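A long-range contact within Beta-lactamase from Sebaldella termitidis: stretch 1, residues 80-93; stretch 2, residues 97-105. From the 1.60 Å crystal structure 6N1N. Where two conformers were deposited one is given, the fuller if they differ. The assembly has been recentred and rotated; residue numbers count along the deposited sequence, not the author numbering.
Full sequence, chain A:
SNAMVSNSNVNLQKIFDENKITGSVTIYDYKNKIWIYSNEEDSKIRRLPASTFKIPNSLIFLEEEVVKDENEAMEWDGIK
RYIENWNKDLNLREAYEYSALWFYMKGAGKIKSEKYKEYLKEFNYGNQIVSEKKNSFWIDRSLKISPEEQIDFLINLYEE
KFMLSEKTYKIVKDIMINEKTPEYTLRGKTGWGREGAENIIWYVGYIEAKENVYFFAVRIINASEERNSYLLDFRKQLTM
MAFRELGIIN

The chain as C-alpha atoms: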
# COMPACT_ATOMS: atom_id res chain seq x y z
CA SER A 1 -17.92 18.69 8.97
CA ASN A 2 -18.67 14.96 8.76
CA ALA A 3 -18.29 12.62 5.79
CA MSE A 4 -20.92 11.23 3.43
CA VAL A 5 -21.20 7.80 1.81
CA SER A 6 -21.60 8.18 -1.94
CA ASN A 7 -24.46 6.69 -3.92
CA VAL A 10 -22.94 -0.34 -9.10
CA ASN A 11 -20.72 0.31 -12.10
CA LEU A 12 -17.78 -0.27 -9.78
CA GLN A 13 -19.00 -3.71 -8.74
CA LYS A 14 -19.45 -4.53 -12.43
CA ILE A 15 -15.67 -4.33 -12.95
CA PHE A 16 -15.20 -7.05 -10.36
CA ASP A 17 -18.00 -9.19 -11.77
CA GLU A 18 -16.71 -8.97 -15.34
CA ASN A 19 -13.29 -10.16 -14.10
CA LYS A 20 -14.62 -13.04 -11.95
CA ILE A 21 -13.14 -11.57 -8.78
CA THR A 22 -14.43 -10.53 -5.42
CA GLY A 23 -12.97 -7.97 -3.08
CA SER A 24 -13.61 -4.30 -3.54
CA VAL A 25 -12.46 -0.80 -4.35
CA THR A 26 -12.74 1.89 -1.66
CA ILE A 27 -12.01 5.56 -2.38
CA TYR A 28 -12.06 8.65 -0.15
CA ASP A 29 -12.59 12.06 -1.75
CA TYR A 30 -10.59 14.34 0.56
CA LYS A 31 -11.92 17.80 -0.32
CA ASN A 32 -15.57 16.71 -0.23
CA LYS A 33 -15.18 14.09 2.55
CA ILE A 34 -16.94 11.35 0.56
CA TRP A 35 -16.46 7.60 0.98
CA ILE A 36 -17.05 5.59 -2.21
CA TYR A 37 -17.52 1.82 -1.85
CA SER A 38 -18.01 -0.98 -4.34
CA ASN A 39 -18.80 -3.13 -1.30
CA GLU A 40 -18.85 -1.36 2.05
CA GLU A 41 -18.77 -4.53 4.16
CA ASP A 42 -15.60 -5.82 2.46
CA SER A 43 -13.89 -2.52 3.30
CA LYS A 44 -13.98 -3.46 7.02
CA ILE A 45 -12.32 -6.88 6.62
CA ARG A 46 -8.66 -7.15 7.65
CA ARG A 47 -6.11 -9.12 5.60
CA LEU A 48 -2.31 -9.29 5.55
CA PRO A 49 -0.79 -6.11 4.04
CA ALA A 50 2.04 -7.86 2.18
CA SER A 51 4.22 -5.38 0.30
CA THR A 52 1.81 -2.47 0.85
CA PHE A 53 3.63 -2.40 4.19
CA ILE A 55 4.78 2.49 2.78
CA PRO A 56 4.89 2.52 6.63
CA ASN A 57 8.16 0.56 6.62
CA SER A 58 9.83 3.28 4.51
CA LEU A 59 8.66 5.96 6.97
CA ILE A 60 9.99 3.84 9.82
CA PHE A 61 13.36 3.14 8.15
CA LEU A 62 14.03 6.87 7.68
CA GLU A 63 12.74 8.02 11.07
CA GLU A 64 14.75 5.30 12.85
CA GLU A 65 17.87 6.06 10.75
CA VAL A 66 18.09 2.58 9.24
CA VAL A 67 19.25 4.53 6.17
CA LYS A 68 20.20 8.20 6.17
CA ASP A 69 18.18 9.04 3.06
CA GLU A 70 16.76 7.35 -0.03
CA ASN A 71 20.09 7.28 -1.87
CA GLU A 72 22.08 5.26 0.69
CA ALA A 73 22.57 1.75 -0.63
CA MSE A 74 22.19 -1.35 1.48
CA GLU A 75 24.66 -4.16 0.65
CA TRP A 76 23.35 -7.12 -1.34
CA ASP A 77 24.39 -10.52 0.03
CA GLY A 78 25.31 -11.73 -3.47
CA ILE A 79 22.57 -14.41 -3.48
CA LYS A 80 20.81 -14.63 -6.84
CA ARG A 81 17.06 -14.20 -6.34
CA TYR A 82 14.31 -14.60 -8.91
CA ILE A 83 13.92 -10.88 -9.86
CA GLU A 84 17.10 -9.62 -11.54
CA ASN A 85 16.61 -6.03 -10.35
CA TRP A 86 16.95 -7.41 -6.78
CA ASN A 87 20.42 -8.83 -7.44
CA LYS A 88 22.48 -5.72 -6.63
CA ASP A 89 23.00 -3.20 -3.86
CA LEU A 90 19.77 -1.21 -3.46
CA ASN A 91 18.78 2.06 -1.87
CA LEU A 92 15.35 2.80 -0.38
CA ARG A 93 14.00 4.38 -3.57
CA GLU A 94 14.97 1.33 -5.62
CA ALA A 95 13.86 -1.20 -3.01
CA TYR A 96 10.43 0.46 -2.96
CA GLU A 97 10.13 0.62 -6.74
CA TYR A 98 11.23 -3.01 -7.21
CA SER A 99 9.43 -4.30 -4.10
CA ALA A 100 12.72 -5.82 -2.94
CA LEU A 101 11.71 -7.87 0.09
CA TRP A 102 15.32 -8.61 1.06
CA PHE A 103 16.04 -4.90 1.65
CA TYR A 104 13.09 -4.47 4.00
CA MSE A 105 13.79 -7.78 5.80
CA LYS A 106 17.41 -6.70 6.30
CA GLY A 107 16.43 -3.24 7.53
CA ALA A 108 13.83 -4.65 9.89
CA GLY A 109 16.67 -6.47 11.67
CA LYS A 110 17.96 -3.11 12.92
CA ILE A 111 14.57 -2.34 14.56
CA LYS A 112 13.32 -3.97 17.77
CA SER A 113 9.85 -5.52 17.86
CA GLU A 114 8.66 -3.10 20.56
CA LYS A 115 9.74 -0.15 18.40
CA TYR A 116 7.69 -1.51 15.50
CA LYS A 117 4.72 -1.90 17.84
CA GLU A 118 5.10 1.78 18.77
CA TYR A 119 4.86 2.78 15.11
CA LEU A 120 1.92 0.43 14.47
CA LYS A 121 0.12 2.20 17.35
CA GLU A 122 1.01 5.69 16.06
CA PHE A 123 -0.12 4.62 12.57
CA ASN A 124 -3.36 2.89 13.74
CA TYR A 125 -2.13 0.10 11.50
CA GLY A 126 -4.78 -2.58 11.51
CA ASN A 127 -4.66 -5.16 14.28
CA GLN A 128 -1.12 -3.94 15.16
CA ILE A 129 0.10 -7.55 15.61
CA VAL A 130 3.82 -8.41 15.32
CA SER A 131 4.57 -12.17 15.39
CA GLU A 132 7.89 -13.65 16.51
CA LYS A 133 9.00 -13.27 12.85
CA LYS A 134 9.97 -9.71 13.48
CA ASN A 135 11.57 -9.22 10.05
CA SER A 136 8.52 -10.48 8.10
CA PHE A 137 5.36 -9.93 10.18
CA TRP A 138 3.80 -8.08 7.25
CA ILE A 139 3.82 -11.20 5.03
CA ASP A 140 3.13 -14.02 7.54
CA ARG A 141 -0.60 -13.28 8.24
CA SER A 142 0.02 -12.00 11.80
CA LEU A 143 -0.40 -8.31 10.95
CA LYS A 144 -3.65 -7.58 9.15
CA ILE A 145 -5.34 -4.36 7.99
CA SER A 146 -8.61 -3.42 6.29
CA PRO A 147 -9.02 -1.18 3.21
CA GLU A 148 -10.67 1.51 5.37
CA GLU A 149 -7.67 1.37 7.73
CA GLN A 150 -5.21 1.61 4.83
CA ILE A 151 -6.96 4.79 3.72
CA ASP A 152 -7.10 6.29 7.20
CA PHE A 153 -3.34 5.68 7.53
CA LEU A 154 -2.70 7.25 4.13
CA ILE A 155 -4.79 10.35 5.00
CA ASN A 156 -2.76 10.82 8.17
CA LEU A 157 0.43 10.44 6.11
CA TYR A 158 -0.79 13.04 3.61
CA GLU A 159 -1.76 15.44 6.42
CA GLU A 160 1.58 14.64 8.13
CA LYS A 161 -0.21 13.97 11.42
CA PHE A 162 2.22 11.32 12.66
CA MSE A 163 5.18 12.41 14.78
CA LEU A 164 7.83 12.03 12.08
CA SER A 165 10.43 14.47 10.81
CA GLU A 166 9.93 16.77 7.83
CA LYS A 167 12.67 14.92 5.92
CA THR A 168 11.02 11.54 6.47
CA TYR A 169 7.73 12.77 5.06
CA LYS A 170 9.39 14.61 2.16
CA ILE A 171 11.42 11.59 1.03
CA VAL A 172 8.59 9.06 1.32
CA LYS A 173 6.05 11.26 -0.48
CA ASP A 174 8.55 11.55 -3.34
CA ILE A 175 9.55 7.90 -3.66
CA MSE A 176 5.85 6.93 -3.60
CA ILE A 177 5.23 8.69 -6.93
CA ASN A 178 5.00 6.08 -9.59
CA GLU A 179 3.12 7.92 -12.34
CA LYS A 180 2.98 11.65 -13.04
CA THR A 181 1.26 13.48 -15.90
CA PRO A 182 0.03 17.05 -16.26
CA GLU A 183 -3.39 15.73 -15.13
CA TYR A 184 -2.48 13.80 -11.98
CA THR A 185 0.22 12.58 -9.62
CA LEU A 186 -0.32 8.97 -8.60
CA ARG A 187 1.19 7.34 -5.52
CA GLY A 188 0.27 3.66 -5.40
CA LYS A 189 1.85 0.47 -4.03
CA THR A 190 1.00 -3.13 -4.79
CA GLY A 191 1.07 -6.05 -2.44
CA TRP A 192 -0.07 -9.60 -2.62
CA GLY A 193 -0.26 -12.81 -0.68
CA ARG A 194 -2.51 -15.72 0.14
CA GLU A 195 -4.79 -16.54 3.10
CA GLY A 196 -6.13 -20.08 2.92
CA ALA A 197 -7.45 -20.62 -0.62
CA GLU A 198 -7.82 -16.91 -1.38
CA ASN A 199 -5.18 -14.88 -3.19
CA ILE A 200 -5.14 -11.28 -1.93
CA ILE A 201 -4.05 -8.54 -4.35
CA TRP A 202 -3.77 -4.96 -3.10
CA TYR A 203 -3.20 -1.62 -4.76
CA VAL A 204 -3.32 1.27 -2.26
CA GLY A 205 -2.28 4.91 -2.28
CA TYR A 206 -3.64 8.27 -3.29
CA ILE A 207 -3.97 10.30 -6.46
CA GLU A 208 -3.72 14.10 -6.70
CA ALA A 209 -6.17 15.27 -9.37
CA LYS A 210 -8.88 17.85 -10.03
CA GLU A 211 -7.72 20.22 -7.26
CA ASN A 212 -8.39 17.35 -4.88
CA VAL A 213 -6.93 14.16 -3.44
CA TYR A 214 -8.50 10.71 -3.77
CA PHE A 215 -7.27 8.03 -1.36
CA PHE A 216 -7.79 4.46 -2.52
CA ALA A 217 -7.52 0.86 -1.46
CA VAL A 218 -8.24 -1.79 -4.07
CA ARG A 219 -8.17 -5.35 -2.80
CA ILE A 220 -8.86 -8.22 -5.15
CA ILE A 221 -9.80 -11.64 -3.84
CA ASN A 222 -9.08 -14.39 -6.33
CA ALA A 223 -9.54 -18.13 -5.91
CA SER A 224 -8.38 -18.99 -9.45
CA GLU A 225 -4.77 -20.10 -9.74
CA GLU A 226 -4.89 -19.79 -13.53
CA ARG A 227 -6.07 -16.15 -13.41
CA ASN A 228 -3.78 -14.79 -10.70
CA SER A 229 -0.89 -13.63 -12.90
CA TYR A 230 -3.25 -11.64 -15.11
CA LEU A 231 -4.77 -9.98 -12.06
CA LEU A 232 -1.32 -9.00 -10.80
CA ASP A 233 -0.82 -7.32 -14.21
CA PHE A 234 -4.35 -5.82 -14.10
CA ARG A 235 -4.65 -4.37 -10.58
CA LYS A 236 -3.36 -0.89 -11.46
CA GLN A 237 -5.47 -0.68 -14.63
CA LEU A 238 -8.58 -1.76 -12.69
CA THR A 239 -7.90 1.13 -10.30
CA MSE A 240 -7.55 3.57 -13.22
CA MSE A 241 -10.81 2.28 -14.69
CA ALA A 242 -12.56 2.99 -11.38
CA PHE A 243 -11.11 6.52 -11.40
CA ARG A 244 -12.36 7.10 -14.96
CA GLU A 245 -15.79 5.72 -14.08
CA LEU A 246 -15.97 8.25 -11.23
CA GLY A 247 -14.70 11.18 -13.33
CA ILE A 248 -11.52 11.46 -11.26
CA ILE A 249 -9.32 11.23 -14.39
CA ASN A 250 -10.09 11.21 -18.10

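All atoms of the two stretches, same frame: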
# COMPACT_ATOMS: atom_id res chain seq x y z
N LYS A 80 21.70 -14.84 -5.71
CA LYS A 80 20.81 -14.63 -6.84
C LYS A 80 19.38 -14.96 -6.42
O LYS A 80 19.12 -16.05 -5.91
CB LYS A 80 21.21 -15.50 -8.03
CG LYS A 80 20.27 -15.33 -9.25
CD LYS A 80 20.53 -16.37 -10.35
CE LYS A 80 19.65 -16.14 -11.58
NZ LYS A 80 19.61 -17.32 -12.52
N ARG A 81 18.47 -14.01 -6.62
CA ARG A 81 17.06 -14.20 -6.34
C ARG A 81 16.30 -14.06 -7.66
O ARG A 81 16.89 -13.69 -8.68
CB ARG A 81 16.58 -13.19 -5.29
CG ARG A 81 17.26 -13.41 -3.96
CD ARG A 81 16.72 -12.43 -2.89
NE ARG A 81 17.21 -12.80 -1.57
CZ ARG A 81 18.40 -12.46 -1.09
NH1 ARG A 81 19.23 -11.73 -1.81
NH2 ARG A 81 18.76 -12.88 0.11
N TYR A 82 15.00 -14.35 -7.65
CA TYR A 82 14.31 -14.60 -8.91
C TYR A 82 13.95 -13.34 -9.70
O TYR A 82 13.56 -13.46 -10.87
CB TYR A 82 13.07 -15.47 -8.68
CG TYR A 82 11.99 -14.86 -7.83
CD1 TYR A 82 11.13 -13.93 -8.37
CD2 TYR A 82 11.80 -15.27 -6.52
CE1 TYR A 82 10.13 -13.36 -7.62
CE2 TYR A 82 10.79 -14.71 -5.75
CZ TYR A 82 9.95 -13.76 -6.32
OH TYR A 82 8.94 -13.20 -5.57
N ILE A 83 14.09 -12.13 -9.13
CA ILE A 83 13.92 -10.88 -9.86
C ILE A 83 15.31 -10.27 -10.04
O ILE A 83 15.97 -9.94 -9.05
CB ILE A 83 13.02 -9.88 -9.12
CG1 ILE A 83 11.62 -10.43 -8.88
CG2 ILE A 83 12.91 -8.57 -9.90
CD1 ILE A 83 10.85 -10.76 -10.14
N GLU A 84 15.73 -10.07 -11.30
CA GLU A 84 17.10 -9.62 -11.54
C GLU A 84 17.38 -8.25 -10.91
O GLU A 84 18.48 -8.00 -10.42
CB GLU A 84 17.41 -9.57 -13.04
CG GLU A 84 17.93 -10.88 -13.63
CD GLU A 84 19.18 -11.41 -12.93
OE1 GLU A 84 19.91 -10.63 -12.29
OE2 GLU A 84 19.41 -12.63 -13.03
N ASN A 85 16.40 -7.34 -10.94
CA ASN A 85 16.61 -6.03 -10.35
C ASN A 85 16.91 -6.11 -8.84
O ASN A 85 17.37 -5.12 -8.27
CB ASN A 85 15.38 -5.14 -10.55
CG ASN A 85 15.34 -4.45 -11.91
OD1 ASN A 85 16.37 -4.24 -12.53
ND2 ASN A 85 14.15 -4.12 -12.36
N TRP A 86 16.63 -7.25 -8.20
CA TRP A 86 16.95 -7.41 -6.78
C TRP A 86 18.41 -7.77 -6.55
O TRP A 86 18.87 -7.71 -5.42
CB TRP A 86 16.12 -8.53 -6.14
CG TRP A 86 14.64 -8.28 -6.05
CD1 TRP A 86 13.99 -7.10 -6.30
CD2 TRP A 86 13.63 -9.23 -5.71
NE1 TRP A 86 12.65 -7.27 -6.12
CE2 TRP A 86 12.40 -8.56 -5.75
CE3 TRP A 86 13.66 -10.60 -5.37
CZ2 TRP A 86 11.19 -9.20 -5.49
CZ3 TRP A 86 12.45 -11.22 -5.09
CH2 TRP A 86 11.24 -10.53 -5.15
N ASN A 87 19.12 -8.19 -7.59
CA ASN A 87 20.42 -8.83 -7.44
C ASN A 87 21.56 -7.81 -7.56
O ASN A 87 22.48 -7.94 -8.38
CB ASN A 87 20.55 -9.95 -8.47
CG ASN A 87 19.59 -11.10 -8.23
OD1 ASN A 87 19.23 -11.39 -7.08
ND2 ASN A 87 19.16 -11.75 -9.29
N LYS A 88 21.50 -6.80 -6.69
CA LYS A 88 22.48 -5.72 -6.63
C LYS A 88 22.23 -4.94 -5.35
O LYS A 88 21.18 -5.07 -4.73
CB LYS A 88 22.36 -4.80 -7.83
CG LYS A 88 21.00 -4.18 -8.00
CD LYS A 88 20.88 -3.38 -9.29
CE LYS A 88 19.43 -3.03 -9.59
NZ LYS A 88 19.28 -1.93 -10.59
N ASP A 89 23.22 -4.13 -4.96
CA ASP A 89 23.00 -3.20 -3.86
C ASP A 89 21.81 -2.31 -4.22
O ASP A 89 21.65 -1.91 -5.38
CB ASP A 89 24.24 -2.35 -3.59
CG ASP A 89 25.42 -3.15 -3.06
OD1 ASP A 89 25.27 -4.34 -2.68
OD2 ASP A 89 26.52 -2.57 -3.03
N LEU A 90 20.96 -2.02 -3.23
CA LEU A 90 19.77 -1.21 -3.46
C LEU A 90 19.65 -0.15 -2.39
O LEU A 90 19.93 -0.39 -1.21
CB LEU A 90 18.49 -2.07 -3.44
CG LEU A 90 18.33 -3.17 -4.47
CD1 LEU A 90 17.11 -4.05 -4.18
CD2 LEU A 90 18.19 -2.59 -5.88
N ASN A 91 19.19 1.03 -2.80
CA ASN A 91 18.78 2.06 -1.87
C ASN A 91 17.27 2.01 -1.67
O ASN A 91 16.55 1.23 -2.30
CB ASN A 91 19.26 3.44 -2.35
CG ASN A 91 18.65 3.86 -3.67
OD1 ASN A 91 17.47 3.63 -3.94
ND2 ASN A 91 19.47 4.48 -4.52
N LEU A 92 16.77 2.84 -0.75
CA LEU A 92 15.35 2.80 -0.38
C LEU A 92 14.45 3.10 -1.57
O LEU A 92 13.39 2.47 -1.73
CB LEU A 92 15.08 3.79 0.74
CG LEU A 92 13.67 3.88 1.28
CD1 LEU A 92 13.30 2.65 2.10
CD2 LEU A 92 13.51 5.12 2.13
N ARG A 93 14.82 4.07 -2.41
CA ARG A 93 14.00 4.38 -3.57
C ARG A 93 13.86 3.17 -4.48
O ARG A 93 12.76 2.84 -4.94
CB ARG A 93 14.58 5.56 -4.35
CG ARG A 93 13.70 5.97 -5.52
CD ARG A 93 14.32 7.07 -6.36
NE ARG A 93 14.55 8.29 -5.60
CZ ARG A 93 13.64 9.24 -5.41
NH1 ARG A 93 12.41 9.09 -5.90
NH2 ARG A 93 13.94 10.31 -4.71
N GLU A 97 10.59 0.76 -5.37
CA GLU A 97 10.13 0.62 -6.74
C GLU A 97 10.08 -0.84 -7.17
O GLU A 97 9.12 -1.27 -7.81
CB GLU A 97 11.05 1.41 -7.66
CG GLU A 97 10.70 1.25 -9.13
CD GLU A 97 11.57 2.09 -10.03
OE1 GLU A 97 12.18 3.07 -9.52
OE2 GLU A 97 11.65 1.78 -11.24
N TYR A 98 11.10 -1.61 -6.82
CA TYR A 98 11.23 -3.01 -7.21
C TYR A 98 10.55 -3.97 -6.25
O TYR A 98 10.56 -5.18 -6.50
CB TYR A 98 12.71 -3.41 -7.28
CG TYR A 98 13.55 -2.61 -8.22
CD1 TYR A 98 13.03 -2.09 -9.40
CD2 TYR A 98 14.89 -2.37 -7.93
CE1 TYR A 98 13.83 -1.35 -10.26
CE2 TYR A 98 15.69 -1.64 -8.77
CZ TYR A 98 15.15 -1.14 -9.93
OH TYR A 98 15.98 -0.42 -10.75
N SER A 99 10.03 -3.46 -5.13
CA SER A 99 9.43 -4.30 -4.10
C SER A 99 10.42 -5.37 -3.64
O SER A 99 10.09 -6.56 -3.55
CB SER A 99 8.13 -4.91 -4.62
OG SER A 99 7.28 -3.87 -5.07
N ALA A 100 11.63 -4.92 -3.33
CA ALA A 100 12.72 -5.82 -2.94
C ALA A 100 12.57 -6.23 -1.48
O ALA A 100 13.00 -5.53 -0.57
CB ALA A 100 14.07 -5.15 -3.19
N LEU A 101 11.96 -7.40 -1.27
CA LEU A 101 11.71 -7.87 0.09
C LEU A 101 13.00 -7.95 0.89
O LEU A 101 13.02 -7.57 2.06
CB LEU A 101 11.01 -9.23 0.05
CG LEU A 101 10.73 -9.84 1.43
CD1 LEU A 101 9.77 -9.01 2.29
CD2 LEU A 101 10.21 -11.26 1.25
N TRP A 102 14.10 -8.40 0.28
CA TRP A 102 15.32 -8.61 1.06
C TRP A 102 15.78 -7.33 1.75
O TRP A 102 16.29 -7.37 2.88
CB TRP A 102 16.45 -9.21 0.21
CG TRP A 102 17.18 -8.29 -0.81
CD1 TRP A 102 17.02 -8.30 -2.18
CD2 TRP A 102 18.20 -7.31 -0.55
NE1 TRP A 102 17.86 -7.39 -2.77
CE2 TRP A 102 18.59 -6.77 -1.79
CE3 TRP A 102 18.82 -6.84 0.62
CZ2 TRP A 102 19.57 -5.78 -1.90
CZ3 TRP A 102 19.77 -5.86 0.51
CH2 TRP A 102 20.14 -5.33 -0.73
N PHE A 103 15.61 -6.17 1.09
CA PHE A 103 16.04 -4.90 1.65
C PHE A 103 15.24 -4.56 2.89
O PHE A 103 15.81 -4.15 3.91
CB PHE A 103 15.91 -3.83 0.56
CG PHE A 103 16.18 -2.41 1.00
CD1 PHE A 103 17.33 -1.75 0.60
CD2 PHE A 103 15.22 -1.68 1.72
CE1 PHE A 103 17.55 -0.43 0.94
CE2 PHE A 103 15.45 -0.35 2.08
CZ PHE A 103 16.61 0.26 1.69
N TYR A 104 13.92 -4.76 2.84
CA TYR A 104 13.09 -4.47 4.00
C TYR A 104 13.29 -5.49 5.12
O TYR A 104 13.29 -5.11 6.29
CB TYR A 104 11.64 -4.36 3.55
CG TYR A 104 11.42 -3.07 2.80
CD1 TYR A 104 11.14 -1.88 3.46
CD2 TYR A 104 11.51 -3.02 1.41
CE1 TYR A 104 10.95 -0.67 2.77
CE2 TYR A 104 11.32 -1.84 0.71
CZ TYR A 104 11.04 -0.66 1.39
OH TYR A 104 10.85 0.51 0.67
N MSE A 105 13.46 -6.77 4.78
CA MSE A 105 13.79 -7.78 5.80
C MSE A 105 15.11 -7.46 6.50
O MSE A 105 15.22 -7.58 7.73
CB MSE A 105 13.85 -9.17 5.17
CG MSE A 105 12.52 -9.62 4.60
SE MSE A 105 12.59 -11.47 3.92
CE MSE A 105 13.90 -11.28 2.52

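Two indole N-H groups, one donated from each stretch, provide its main polar links. Trp102 NE1 donates to Trp86 O at 2.9 Å, with an N-H...O angle of 144°, and Trp86 NE1 donates to Tyr98 O at 3.0 Å, almost perfectly in line at 178°. Each tryptophan thus spends its one polar side-chain atom on a backbone carbonyl of the other stretch, and both acceptors lie at the edge of the donating ring, near its plane, as an indole N-H requires. Trp86 is donor through its side chain and acceptor through its backbone; its carbonyl also receives a weak bond from Lys88 N (3.1 Å from Lys88 N to Trp86 O). The third hydrogen bond between the stretches, Glu97 N to Arg93 O at 3.0 Å and 164°, is an ordinary i to i+4 helical bond, since the helix that starts at Leu92 runs on into the second stretch.

Stretch 1 is held in shape by its own bonds. Asn87 accepts from Arg81 N through OD1 (2.8 Å) and returns a bond from ND2 to Arg81 O (3.0 Å), tying the two residues together as a pair; a weak bond joins Asn87 ND2 to Glu84 OE1 at 3.3 Å. Trp86 N bonds to Ile83 O at 2.9 Å within the turn that presents the indole. On the other side of the contact, Ser99 leaves the helix with positive phi in a Schellman motif, and Ala100 occupies the N-cap position of the next helix. The chain therefore turns between two helices just where Trp86 packs.

Ala100 lies over one face of the Trp86 ring, its CA 3.9 Å from the centroid of the five-membered ring in a CH-pi contact, while its CB comes within 3.7 Å of Trp86 CD1. A second CH-pi contact is more nearly vertical: Asn85 CB sits 3.7 Å from the centroid of the Tyr98 ring and only 6° off the ring normal. Leu90 CD2 meets the same tyrosine at its edge, 3.9 Å from Tyr98 CD2. Arg81 NH1 lies over one face of the Trp102 ring, 4.1 Å from Trp102 CD1, and Arg81 CZ comes within 4.0 Å of Trp102 CB, which lies over a face of the guanidinium. At the edge of that indole, Lys88 O approaches Trp102 CZ2 to 3.3 Å.

Leu90, buried and directed toward stretch 2, links these aromatic groups. Its CD1 packs 3.4 Å from Ala100 CB and 3.8 Å from Trp102 CZ2, and its carbonyl, Leu90 O, faces the edge of the next ring, 3.2 Å from Phe103 CE1. Farther along, Leu92 CD1 lies 3.7 Å from Phe103 CE2 and 4.1 Å from Tyr104 CZ. The CA-to-CB bond of Leu92 points sideways, but the end of its side chain comes nearer, and so reaches both rings. Together the stretches bury 789 Å², summed over both sides, with Trp102 and Tyr98 the most extensively covered residues.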